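Local coordinates for protein SPOU RRNA methylase (Sulfolobus acidocaldarius, PDB 4CNG) that methylates the ribose 2'-hydroxyl of cytidine 32 in tRNA, using S-adenosyl-L-methionine as methyl donor and working as a homodimer, at residues V126-S134 against L162-L173; A33-K44 against A63-I74. The protein carries 1 engineered substitution. All coordinates share one frame; numbering follows the deposited sequence.

How the contacts relate
A SPOUT methyltransferase illustrates how a parallel sheet is covered by helices that also build the dimer. After strand 22-28 the chain enters helix 33-45, passes through strand 50-54 and returns at Ala63-Ile74, so contact 2 closes the first loop, over 18 intervening residues, joining helix 33-45 to the turn between helices 60-64 and 71-77. Contact 1 follows, tying central strand 125-130 to helix 162-175 across 27 residues; the loops lie in series and neither encloses nor crosses the other. They meet in space: Asn35 ND2 of contact 2 lies 2.8 Å from Glu133 OE2 of contact 1, probably a hydrogen bond, and Leu42 packs on Gly167. Both contacts also reach the second subunit.

Contact 1: residues V126-S134 against L162-L173; sequences VAFIFGRES and LSHAVGIVLYEL. With SAH (S-adenosyl-L-homocysteine), chain C.
With CG turned anti to the carbonyl carbon in Phe128 and likewise in Phe130 (chi1 -65°), two phenylalanines of strand 126-130 present their rings to helix 162-173. The helix runs nearly antiparallel to the strand, with the segment axes 10.0 Å apart. Val166 sets CG2 almost squarely above the centre of the Phe130 ring, 3.6 Å from the centroid and 10° off the normal, a CH-pi contact. Val169 divides its methyls: CG2 meets Phe130 at the ring edge, near CZ, while CG1 lies 3.8 Å from CD2 of Phe128. Farther along, Leu173 lays CD1 over a face of Phe128, displaced toward the rim.

This is the central sheet of the SPOUT fold packed against the last helix of the modelled domain, and where the strand ends the cofactor site begins. Gly131 N gives S-adenosylhomocysteine O2' a hydrogen bond of 3.1 Å, close to straight at 163°, and O3' only a weak one. A side chain on Gly131 would run into O3'. Ala165 CB touches C1' of the ligand at 3.8 Å, so the helix shares in lining the pocket. An alanine in place of Phe130 would probably leave Val166 CG2 without its ring face and open a gap beside the ribose. Leu162 CD1 touches both Phe130 CB and Gly131 O, while its CD2 rests 3.8 Å from Glu133 CD. Beyond the bond of the Glu133 carboxylate to Asn35, its OE1 accepts from Glu31 N and its OE2 from Gly32 N.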
loop_
_atom_site.group_PDB
_atom_site.type_symbol
_atom_site.label_atom_id
_atom_site.label_comp_id
_atom_site.label_asym_id
_atom_site.label_seq_id
_atom_site.Cartn_x
_atom_site.Cartn_y
_atom_site.Cartn_z
ATOM N N VAL A 126 9.008 -15.938 -9.995
ATOM C CA VAL A 126 9.361 -15.568 -8.650
ATOM C C VAL A 126 8.133 -15.541 -7.757
ATOM O O VAL A 126 7.109 -14.932 -8.119
ATOM C CB VAL A 126 10.033 -14.186 -8.640
ATOM C CG1 VAL A 126 10.487 -13.837 -7.246
ATOM C CG2 VAL A 126 11.206 -14.171 -9.604
ATOM N N ALA A 127 8.261 -16.139 -6.570
ATOM C CA ALA A 127 7.250 -16.019 -5.527
ATOM C C ALA A 127 7.643 -14.912 -4.572
ATOM O O ALA A 127 8.746 -14.902 -4.047
ATOM C CB ALA A 127 7.116 -17.333 -4.777
ATOM N N PHE A 128 6.702 -13.997 -4.342
ATOM C CA PHE A 128 6.810 -12.952 -3.322
ATOM C C PHE A 128 5.918 -13.356 -2.170
ATOM O O PHE A 128 4.712 -13.493 -2.360
ATOM C CB PHE A 128 6.418 -11.573 -3.863
ATOM C CG PHE A 128 7.470 -10.921 -4.709
ATOM C CD1 PHE A 128 7.666 -11.273 -6.034
ATOM C CD2 PHE A 128 8.398 -10.077 -4.136
ATOM C CE1 PHE A 128 8.688 -10.687 -6.784
ATOM C CE2 PHE A 128 9.378 -9.453 -4.883
ATOM C CZ PHE A 128 9.529 -9.798 -6.190
ATOM N N ILE A 129 6.509 -13.508 -0.985
ATOM C CA ILE A 129 5.874 -14.179 0.133
ATOM C C ILE A 129 5.708 -13.162 1.262
ATOM O O ILE A 129 6.680 -12.522 1.684
ATOM C CB ILE A 129 6.716 -15.383 0.637
ATOM C CG1 ILE A 129 7.000 -16.340 -0.485
ATOM C CG2 ILE A 129 6.091 -16.027 1.827
ATOM C CD1 ILE A 129 8.296 -17.107 -0.339
ATOM N N PHE A 130 4.456 -13.025 1.756
ATOM C CA PHE A 130 4.092 -12.102 2.820
ATOM C C PHE A 130 3.497 -12.883 3.962
ATOM O O PHE A 130 2.807 -13.886 3.763
ATOM C CB PHE A 130 3.068 -11.067 2.278
ATOM C CG PHE A 130 3.613 -10.167 1.202
ATOM C CD1 PHE A 130 3.699 -10.576 -0.091
ATOM C CD2 PHE A 130 4.043 -8.896 1.519
ATOM C CE1 PHE A 130 4.252 -9.761 -1.064
ATOM C CE2 PHE A 130 4.551 -8.051 0.537
ATOM C CZ PHE A 130 4.662 -8.487 -0.748
ATOM N N GLY A 131 3.777 -12.407 5.155
ATOM C CA GLY A 131 3.372 -13.073 6.374
ATOM C C GLY A 131 2.132 -12.537 7.050
ATOM O O GLY A 131 1.351 -11.749 6.522
ATOM N N ARG A 132 1.917 -13.102 8.234
ATOM C CA ARG A 132 0.707 -12.910 9.031
ATOM C C ARG A 132 0.685 -11.538 9.670
ATOM O O ARG A 132 1.715 -11.050 10.121
ATOM C CB ARG A 132 0.728 -13.994 10.127
ATOM C CG ARG A 132 0.787 -15.428 9.610
ATOM C CD ARG A 132 1.305 -16.374 10.677
ATOM N NE ARG A 132 1.490 -17.733 10.177
ATOM C CZ ARG A 132 2.584 -18.191 9.595
ATOM N NH1 ARG A 132 3.609 -17.411 9.333
ATOM N NH2 ARG A 132 2.646 -19.450 9.224
ATOM N N GLU A 133 -0.497 -10.945 9.769
ATOM C CA GLU A 133 -0.594 -9.661 10.405
ATOM C C GLU A 133 -0.055 -9.738 11.831
ATOM O O GLU A 133 0.631 -8.838 12.283
ATOM C CB GLU A 133 -2.036 -9.157 10.400
ATOM C CG GLU A 133 -2.643 -8.959 9.022
ATOM C CD GLU A 133 -3.529 -10.103 8.507
ATOM O OE1 GLU A 133 -3.081 -11.312 8.640
ATOM O OE2 GLU A 133 -4.626 -9.779 7.901
ATOM N N SER A 134 -0.372 -10.814 12.548
ATOM C CA SER A 134 -0.005 -10.941 13.944
ATOM C C SER A 134 1.499 -11.119 14.149
ATOM O O SER A 134 2.125 -10.411 14.939
ATOM C CB SER A 134 -0.762 -12.112 14.576
ATOM O OG SER A 134 -0.509 -13.332 13.884
ATOM N N LEU A 162 -0.259 -5.394 6.219
ATOM C CA LEU A 162 -0.004 -6.416 5.214
ATOM C C LEU A 162 -0.380 -6.009 3.791
ATOM O O LEU A 162 0.427 -6.118 2.886
ATOM C CB LEU A 162 -0.770 -7.672 5.618
ATOM C CG LEU A 162 -0.855 -8.790 4.575
ATOM C CD1 LEU A 162 0.487 -9.297 4.142
ATOM C CD2 LEU A 162 -1.751 -9.899 5.101
ATOM N N SER A 163 -1.621 -5.572 3.582
ATOM C CA SER A 163 -2.029 -5.280 2.233
ATOM C C SER A 163 -1.341 -4.065 1.627
ATOM O O SER A 163 -1.207 -3.962 0.402
ATOM C CB SER A 163 -3.533 -5.142 2.114
ATOM O OG SER A 163 -4.034 -4.043 2.790
ATOM N N HIS A 164 -0.918 -3.134 2.470
ATOM C CA HIS A 164 -0.149 -1.968 2.010
ATOM C C HIS A 164 1.264 -2.326 1.620
ATOM O O HIS A 164 1.765 -1.805 0.628
ATOM C CB HIS A 164 -0.254 -0.836 3.038
ATOM C CG HIS A 164 -1.668 -0.376 3.232
ATOM N ND1 HIS A 164 -2.567 -1.069 4.021
ATOM C CD2 HIS A 164 -2.379 0.598 2.613
ATOM C CE1 HIS A 164 -3.762 -0.519 3.891
ATOM N NE2 HIS A 164 -3.675 0.516 3.066
ATOM N N ALA A 165 1.886 -3.269 2.365
ATOM C CA ALA A 165 3.140 -3.820 1.945
ATOM C C ALA A 165 3.027 -4.511 0.576
ATOM O O ALA A 165 3.867 -4.318 -0.319
ATOM C CB ALA A 165 3.675 -4.778 2.985
ATOM N N VAL A 166 1.971 -5.299 0.414
ATOM C CA VAL A 166 1.751 -5.987 -0.860
ATOM C C VAL A 166 1.601 -4.914 -1.974
ATOM O O VAL A 166 2.195 -5.029 -3.030
ATOM C CB VAL A 166 0.520 -6.855 -0.789
ATOM C CG1 VAL A 166 0.135 -7.345 -2.172
ATOM C CG2 VAL A 166 0.765 -8.053 0.132
ATOM N N GLY A 167 0.793 -3.873 -1.743
ATOM C CA GLY A 167 0.569 -2.866 -2.787
ATOM C C GLY A 167 1.849 -2.169 -3.208
ATOM O O GLY A 167 2.061 -1.929 -4.385
ATOM N N ILE A 168 2.720 -1.850 -2.257
ATOM C CA ILE A 168 3.978 -1.191 -2.570
ATOM C C ILE A 168 4.848 -2.101 -3.422
ATOM O O ILE A 168 5.461 -1.661 -4.374
ATOM C CB ILE A 168 4.674 -0.713 -1.285
ATOM C CG1 ILE A 168 3.932 0.501 -0.742
ATOM C CG2 ILE A 168 6.155 -0.472 -1.525
ATOM C CD1 ILE A 168 4.204 0.827 0.689
ATOM N N VAL A 169 4.974 -3.393 -3.037
ATOM C CA VAL A 169 5.785 -4.298 -3.812
ATOM C C VAL A 169 5.229 -4.472 -5.229
ATOM O O VAL A 169 5.978 -4.493 -6.219
ATOM C CB VAL A 169 5.963 -5.650 -3.079
ATOM C CG1 VAL A 169 6.690 -6.661 -3.935
ATOM C CG2 VAL A 169 6.745 -5.399 -1.793
ATOM N N LEU A 170 3.930 -4.653 -5.341
ATOM C CA LEU A 170 3.328 -4.873 -6.661
ATOM C C LEU A 170 3.498 -3.633 -7.568
ATOM O O LEU A 170 3.702 -3.771 -8.769
ATOM C CB LEU A 170 1.859 -5.267 -6.562
ATOM C CG LEU A 170 1.543 -6.583 -5.901
ATOM C CD1 LEU A 170 0.054 -6.890 -6.042
ATOM C CD2 LEU A 170 2.518 -7.708 -5.927
ATOM N N TYR A 171 3.384 -2.445 -6.995
ATOM C CA TYR A 171 3.668 -1.188 -7.691
ATOM C C TYR A 171 5.141 -1.147 -8.172
ATOM O O TYR A 171 5.420 -0.775 -9.312
ATOM C CB TYR A 171 3.380 -0.039 -6.720
ATOM C CG TYR A 171 3.992 1.268 -7.135
ATOM C CD1 TYR A 171 3.501 1.972 -8.210
ATOM C CD2 TYR A 171 5.116 1.768 -6.482
ATOM C CE1 TYR A 171 4.084 3.171 -8.595
ATOM C CE2 TYR A 171 5.683 2.957 -6.807
ATOM C CZ TYR A 171 5.192 3.663 -7.883
ATOM O OH TYR A 171 5.815 4.847 -8.200
ATOM N N GLU A 172 6.082 -1.542 -7.322
ATOM C CA GLU A 172 7.471 -1.591 -7.729
ATOM C C GLU A 172 7.652 -2.543 -8.909
ATOM O O GLU A 172 8.461 -2.279 -9.809
ATOM C CB GLU A 172 8.340 -2.019 -6.549
ATOM C CG GLU A 172 8.743 -0.922 -5.592
ATOM C CD GLU A 172 9.878 -0.066 -6.122
ATOM O OE1 GLU A 172 10.247 -0.185 -7.309
ATOM O OE2 GLU A 172 10.419 0.703 -5.321
ATOM N N LEU A 173 6.992 -3.694 -8.865
ATOM C CA LEU A 173 7.084 -4.668 -9.960
ATOM C C LEU A 173 6.470 -4.139 -11.248
ATOM O O LEU A 173 7.006 -4.367 -12.323
ATOM C CB LEU A 173 6.443 -5.999 -9.563
ATOM C CG LEU A 173 7.143 -6.743 -8.435
ATOM C CD1 LEU A 173 6.301 -7.918 -7.994
ATOM C CD2 LEU A 173 8.514 -7.232 -8.868
HETATM N N SAH C . 4.554 -8.214 14.256
HETATM C CA SAH C . 4.717 -8.848 12.921
HETATM C CB SAH C . 4.284 -7.834 11.875
HETATM C CG SAH C . 3.895 -8.472 10.530
HETATM S SD SAH C . 3.361 -7.244 9.345
HETATM C C SAH C . 6.148 -9.277 12.776
HETATM O O SAH C . 6.992 -8.950 13.614
HETATM O OXT SAH C . 6.490 -10.074 11.927
HETATM C "C5'" SAH C . 2.605 -8.356 8.158
HETATM C "C4'" SAH C . 3.411 -8.629 6.894
HETATM O "O4'" SAH C . 3.539 -7.408 6.148
HETATM C "C3'" SAH C . 4.814 -9.079 7.096
HETATM O "O3'" SAH C . 4.836 -10.482 7.406
HETATM C "C2'" SAH C . 5.473 -8.735 5.791
HETATM O "O2'" SAH C . 5.111 -9.683 4.795
HETATM C "C1'" SAH C . 4.803 -7.394 5.466
HETATM N N9 SAH C . 5.557 -6.200 5.954
HETATM C C8 SAH C . 5.094 -5.223 6.784
HETATM N N7 SAH C . 5.985 -4.194 6.821
HETATM C C5 SAH C . 6.990 -4.526 5.974
HETATM C C6 SAH C . 8.146 -3.871 5.508
HETATM N N6 SAH C . 8.508 -2.649 5.952
HETATM N N1 SAH C . 8.907 -4.485 4.635
HETATM C C2 SAH C . 8.547 -5.693 4.174
HETATM N N3 SAH C . 7.469 -6.386 4.513
HETATM C C4 SAH C . 6.688 -5.786 5.385
#

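Contact 2: residues A33-K44 against A63-I74; sequences AYNLGFIARLVK and AIKFSAKGSEVI
Gly37 and Ser67 bring their CA atoms within 4.3 Å, and Arg41 and Gly70 theirs within 4.0 Å, as helix 33-44 lies against the bend that links helix 60-64 to helix 71-77. In this part of the SPOUT fold a type I beta turn from Ile64 to Ser67 brings Phe66 and Ser67 onto the helix. Glycine permits the closeness: a CB on Gly37 would collide with Ala63 O and Phe66 CB, and one on Gly70 with Arg41 N. The close backbones meet through CA-H...O contacts, among them Gly37 CA to Ala63 O at 3.2 Å and Ser67 CA to Gly37 O at 3.3 Å.

Phe66 turns its edge to the face of Phe38 in a T-shaped pair, centroids 5.6 Å apart and planes at 69°, while Tyr34 CA stands over a face of the Phe66 ring. Ala40 CB nests among Gly70 O, Val73 CG1 and Ile74 CG1, and Val73 CG1 also meets Val43 CG1.

Arg41 extends with CG anti to the backbone N (chi1 -173°), which carries its guanidinium past Ser67 until one face lies against Ala68 CB; NH2 then bonds to Val159 O of the second subunit. At the far end Lys44 NZ forms a salt bridge with Glu72 OE2, 3.3 Å away, its hydrogen bond weak. Within the turn, Ser67 OG donates to Ile64 O at 2.7 Å, tilted 20° from the carbonyl plane.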
loop_
_atom_site.group_PDB
_atom_site.type_symbol
_atom_site.label_atom_id
_atom_site.label_comp_id
_atom_site.label_asym_id
_atom_site.label_seq_id
_atom_site.Cartn_x
_atom_site.Cartn_y
_atom_site.Cartn_z
ATOM N N ALA A 33 -10.105 -10.184 6.855
ATOM C CA ALA A 33 -10.863 -10.227 5.599
ATOM C C ALA A 33 -10.648 -8.990 4.753
ATOM O O ALA A 33 -10.602 -9.068 3.543
ATOM C CB ALA A 33 -12.337 -10.439 5.866
ATOM N N TYR A 34 -10.472 -7.851 5.392
ATOM C CA TYR A 34 -10.199 -6.643 4.642
ATOM C C TYR A 34 -8.842 -6.778 3.945
ATOM O O TYR A 34 -8.725 -6.480 2.754
ATOM C CB TYR A 34 -10.233 -5.430 5.566
ATOM C CG TYR A 34 -9.629 -5.696 6.919
ATOM C CD1 TYR A 34 -8.277 -5.548 7.131
ATOM C CD2 TYR A 34 -10.397 -6.226 7.950
ATOM C CE1 TYR A 34 -7.694 -5.935 8.314
ATOM C CE2 TYR A 34 -9.835 -6.533 9.172
ATOM C CZ TYR A 34 -8.477 -6.395 9.339
ATOM O OH TYR A 34 -7.898 -6.676 10.548
ATOM N N ASN A 35 -7.824 -7.293 4.641
ATOM C CA ASN A 35 -6.534 -7.442 3.990
ATOM C C ASN A 35 -6.629 -8.395 2.828
ATOM O O ASN A 35 -6.067 -8.128 1.777
ATOM C CB ASN A 35 -5.481 -7.906 4.952
ATOM C CG ASN A 35 -4.964 -6.819 5.809
ATOM O OD1 ASN A 35 -4.871 -5.685 5.365
ATOM N ND2 ASN A 35 -4.553 -7.139 7.003
ATOM N N LEU A 36 -7.289 -9.529 2.999
ATOM C CA LEU A 36 -7.373 -10.480 1.902
ATOM C C LEU A 36 -8.097 -9.861 0.692
ATOM O O LEU A 36 -7.656 -10.032 -0.442
ATOM C CB LEU A 36 -8.028 -11.775 2.385
ATOM C CG LEU A 36 -8.190 -12.870 1.324
ATOM C CD1 LEU A 36 -6.854 -13.227 0.718
ATOM C CD2 LEU A 36 -8.872 -14.078 1.902
ATOM N N GLY A 37 -9.211 -9.190 0.931
ATOM C CA GLY A 37 -9.908 -8.548 -0.150
ATOM C C GLY A 37 -9.112 -7.458 -0.847
ATOM O O GLY A 37 -9.082 -7.370 -2.076
ATOM N N PHE A 38 -8.432 -6.635 -0.054
ATOM C CA PHE A 38 -7.602 -5.593 -0.612
ATOM C C PHE A 38 -6.470 -6.153 -1.430
ATOM O O PHE A 38 -6.100 -5.583 -2.462
ATOM C CB PHE A 38 -7.057 -4.682 0.501
ATOM C CG PHE A 38 -8.072 -3.784 1.136
ATOM C CD1 PHE A 38 -9.056 -3.192 0.384
ATOM C CD2 PHE A 38 -8.024 -3.558 2.494
ATOM C CE1 PHE A 38 -9.948 -2.296 0.975
ATOM C CE2 PHE A 38 -8.869 -2.638 3.081
ATOM C CZ PHE A 38 -9.911 -2.137 2.344
ATOM N N ILE A 39 -5.893 -7.283 -0.998
ATOM C CA ILE A 39 -4.870 -7.929 -1.777
ATOM C C ILE A 39 -5.418 -8.462 -3.112
ATOM O O ILE A 39 -4.791 -8.286 -4.153
ATOM C CB ILE A 39 -4.196 -9.050 -0.959
ATOM C CG1 ILE A 39 -3.356 -8.437 0.152
ATOM C CG2 ILE A 39 -3.351 -9.930 -1.859
ATOM C CD1 ILE A 39 -2.936 -9.400 1.241
ATOM N N ALA A 40 -6.598 -9.065 -3.076
ATOM C CA ALA A 40 -7.201 -9.531 -4.317
ATOM C C ALA A 40 -7.419 -8.398 -5.323
ATOM O O ALA A 40 -7.204 -8.557 -6.512
ATOM C CB ALA A 40 -8.498 -10.264 -4.026
ATOM N N ARG A 41 -7.840 -7.248 -4.831
ATOM C CA ARG A 41 -7.983 -6.062 -5.694
ATOM C C ARG A 41 -6.653 -5.687 -6.325
ATOM O O ARG A 41 -6.568 -5.443 -7.532
ATOM C CB ARG A 41 -8.557 -4.919 -4.875
ATOM C CG ARG A 41 -8.903 -3.712 -5.726
ATOM C CD ARG A 41 -9.547 -2.608 -4.922
ATOM N NE ARG A 41 -9.830 -1.457 -5.769
ATOM C CZ ARG A 41 -10.645 -0.480 -5.435
ATOM N NH1 ARG A 41 -11.212 -0.433 -4.237
ATOM N NH2 ARG A 41 -10.797 0.515 -6.282
ATOM N N LEU A 42 -5.587 -5.661 -5.523
ATOM C CA LEU A 42 -4.252 -5.322 -6.007
ATOM C C LEU A 42 -3.762 -6.303 -7.066
ATOM O O LEU A 42 -3.044 -5.915 -7.979
ATOM C CB LEU A 42 -3.279 -5.235 -4.843
ATOM C CG LEU A 42 -3.460 -4.028 -3.941
ATOM C CD1 LEU A 42 -2.780 -4.270 -2.617
ATOM C CD2 LEU A 42 -2.987 -2.735 -4.622
ATOM N N VAL A 43 -4.094 -7.595 -6.913
ATOM C CA VAL A 43 -3.741 -8.593 -7.905
ATOM C C VAL A 43 -4.248 -8.201 -9.288
ATOM O O VAL A 43 -3.557 -8.375 -10.292
ATOM C CB VAL A 43 -4.235 -9.980 -7.456
ATOM C CG1 VAL A 43 -4.257 -11.008 -8.583
ATOM C CG2 VAL A 43 -3.345 -10.486 -6.319
ATOM N N LYS A 44 -5.478 -7.710 -9.344
ATOM C CA LYS A 44 -6.024 -7.210 -10.596
ATOM C C LYS A 44 -5.444 -5.843 -11.002
ATOM O O LYS A 44 -5.128 -5.638 -12.166
ATOM C CB LYS A 44 -7.534 -7.140 -10.487
ATOM C CG LYS A 44 -8.217 -6.846 -11.818
ATOM C CD LYS A 44 -9.740 -6.952 -11.791
ATOM C CE LYS A 44 -10.358 -6.530 -13.129
ATOM N NZ LYS A 44 -11.729 -5.976 -12.987
ATOM N N ALA A 63 -14.218 -11.278 2.633
ATOM C CA ALA A 63 -13.135 -10.653 1.898
ATOM C C ALA A 63 -13.571 -10.166 0.520
ATOM O O ALA A 63 -13.093 -9.159 0.038
ATOM C CB ALA A 63 -11.980 -11.632 1.773
ATOM N N ILE A 64 -14.474 -10.899 -0.104
ATOM C CA ILE A 64 -14.960 -10.524 -1.425
ATOM C C ILE A 64 -15.501 -9.093 -1.444
ATOM O O ILE A 64 -15.331 -8.374 -2.432
ATOM C CB ILE A 64 -16.020 -11.505 -1.955
ATOM C CG1 ILE A 64 -15.357 -12.845 -2.279
ATOM C CG2 ILE A 64 -16.737 -10.931 -3.167
ATOM C CD1 ILE A 64 -16.284 -13.911 -2.817
ATOM N N LYS A 65 -16.081 -8.650 -0.332
ATOM C CA LYS A 65 -16.643 -7.294 -0.250
ATOM C C LYS A 65 -15.581 -6.205 -0.379
ATOM O O LYS A 65 -15.943 -5.029 -0.657
ATOM C CB LYS A 65 -17.378 -7.121 1.073
ATOM C CG LYS A 65 -18.588 -8.034 1.200
ATOM C CD LYS A 65 -19.165 -8.030 2.608
ATOM C CE LYS A 65 -20.546 -8.678 2.657
ATOM N NZ LYS A 65 -21.314 -8.196 3.836
ATOM N N PHE A 66 -14.335 -6.510 -0.011
ATOM C CA PHE A 66 -13.277 -5.512 -0.026
ATOM C C PHE A 66 -12.484 -5.618 -1.326
ATOM O O PHE A 66 -11.465 -4.923 -1.512
ATOM C CB PHE A 66 -12.358 -5.660 1.198
ATOM C CG PHE A 66 -13.040 -5.393 2.521
ATOM C CD1 PHE A 66 -13.156 -4.097 3.012
ATOM C CD2 PHE A 66 -13.586 -6.432 3.263
ATOM C CE1 PHE A 66 -13.789 -3.855 4.216
ATOM C CE2 PHE A 66 -14.237 -6.193 4.459
ATOM C CZ PHE A 66 -14.368 -4.898 4.921
ATOM N N SER A 67 -12.887 -6.535 -2.205
ATOM C CA SER A 67 -12.081 -6.836 -3.383
ATOM C C SER A 67 -12.460 -5.980 -4.597
ATOM O O SER A 67 -11.761 -6.020 -5.596
ATOM C CB SER A 67 -12.091 -8.328 -3.730
ATOM O OG SER A 67 -13.359 -8.740 -4.177
ATOM N N ALA A 68 -13.504 -5.151 -4.460
ATOM C CA ALA A 68 -14.067 -4.379 -5.560
ATOM C C ALA A 68 -14.131 -5.332 -6.749
ATOM O O ALA A 68 -14.598 -6.464 -6.595
ATOM C CB ALA A 68 -13.215 -3.147 -5.841
ATOM N N LYS A 69 -13.522 -4.959 -7.866
ATOM C CA LYS A 69 -13.459 -5.851 -9.015
ATOM C C LYS A 69 -12.499 -7.047 -8.840
ATOM O O LYS A 69 -12.459 -7.951 -9.684
ATOM C CB LYS A 69 -13.118 -5.043 -10.266
ATOM C CG LYS A 69 -14.264 -4.154 -10.714
ATOM C CD LYS A 69 -15.448 -5.006 -11.137
ATOM C CE LYS A 69 -15.974 -4.591 -12.503
ATOM N NZ LYS A 69 -17.449 -4.772 -12.622
ATOM N N GLY A 70 -11.737 -7.061 -7.745
ATOM C CA GLY A 70 -10.942 -8.242 -7.348
ATOM C C GLY A 70 -11.774 -9.441 -6.926
ATOM O O GLY A 70 -11.227 -10.483 -6.586
ATOM N N SER A 71 -13.098 -9.308 -6.931
ATOM C CA SER A 71 -13.984 -10.408 -6.537
ATOM C C SER A 71 -13.821 -11.679 -7.399
ATOM O O SER A 71 -13.767 -12.793 -6.859
ATOM C CB SER A 71 -15.435 -9.929 -6.548
ATOM O OG SER A 71 -15.866 -9.632 -7.862
ATOM N N GLU A 72 -13.629 -11.522 -8.715
ATOM C CA GLU A 72 -13.401 -12.693 -9.600
ATOM C C GLU A 72 -12.052 -13.365 -9.306
ATOM O O GLU A 72 -11.881 -14.591 -9.415
ATOM C CB GLU A 72 -13.431 -12.254 -11.056
ATOM C CG GLU A 72 -12.430 -11.167 -11.394
ATOM C CD GLU A 72 -13.084 -9.816 -11.694
ATOM O OE1 GLU A 72 -13.996 -9.408 -10.944
ATOM O OE2 GLU A 72 -12.691 -9.158 -12.690
ATOM N N VAL A 73 -11.141 -12.548 -8.804
ATOM C CA VAL A 73 -9.841 -13.007 -8.367
ATOM C C VAL A 73 -9.981 -14.041 -7.256
ATOM O O VAL A 73 -9.403 -15.090 -7.332
ATOM C CB VAL A 73 -8.946 -11.826 -7.941
ATOM C CG1 VAL A 73 -7.694 -12.306 -7.232
ATOM C CG2 VAL A 73 -8.571 -10.978 -9.153
ATOM N N ILE A 74 -10.771 -13.738 -6.238
ATOM C CA ILE A 74 -10.977 -14.653 -5.111
ATOM C C ILE A 74 -11.708 -15.919 -5.537
ATOM O O ILE A 74 -11.299 -17.041 -5.214
ATOM C CB ILE A 74 -11.715 -13.928 -3.970
ATOM C CG1 ILE A 74 -10.772 -12.915 -3.330
ATOM C CG2 ILE A 74 -12.261 -14.927 -2.949
ATOM C CD1 ILE A 74 -11.444 -11.997 -2.353
#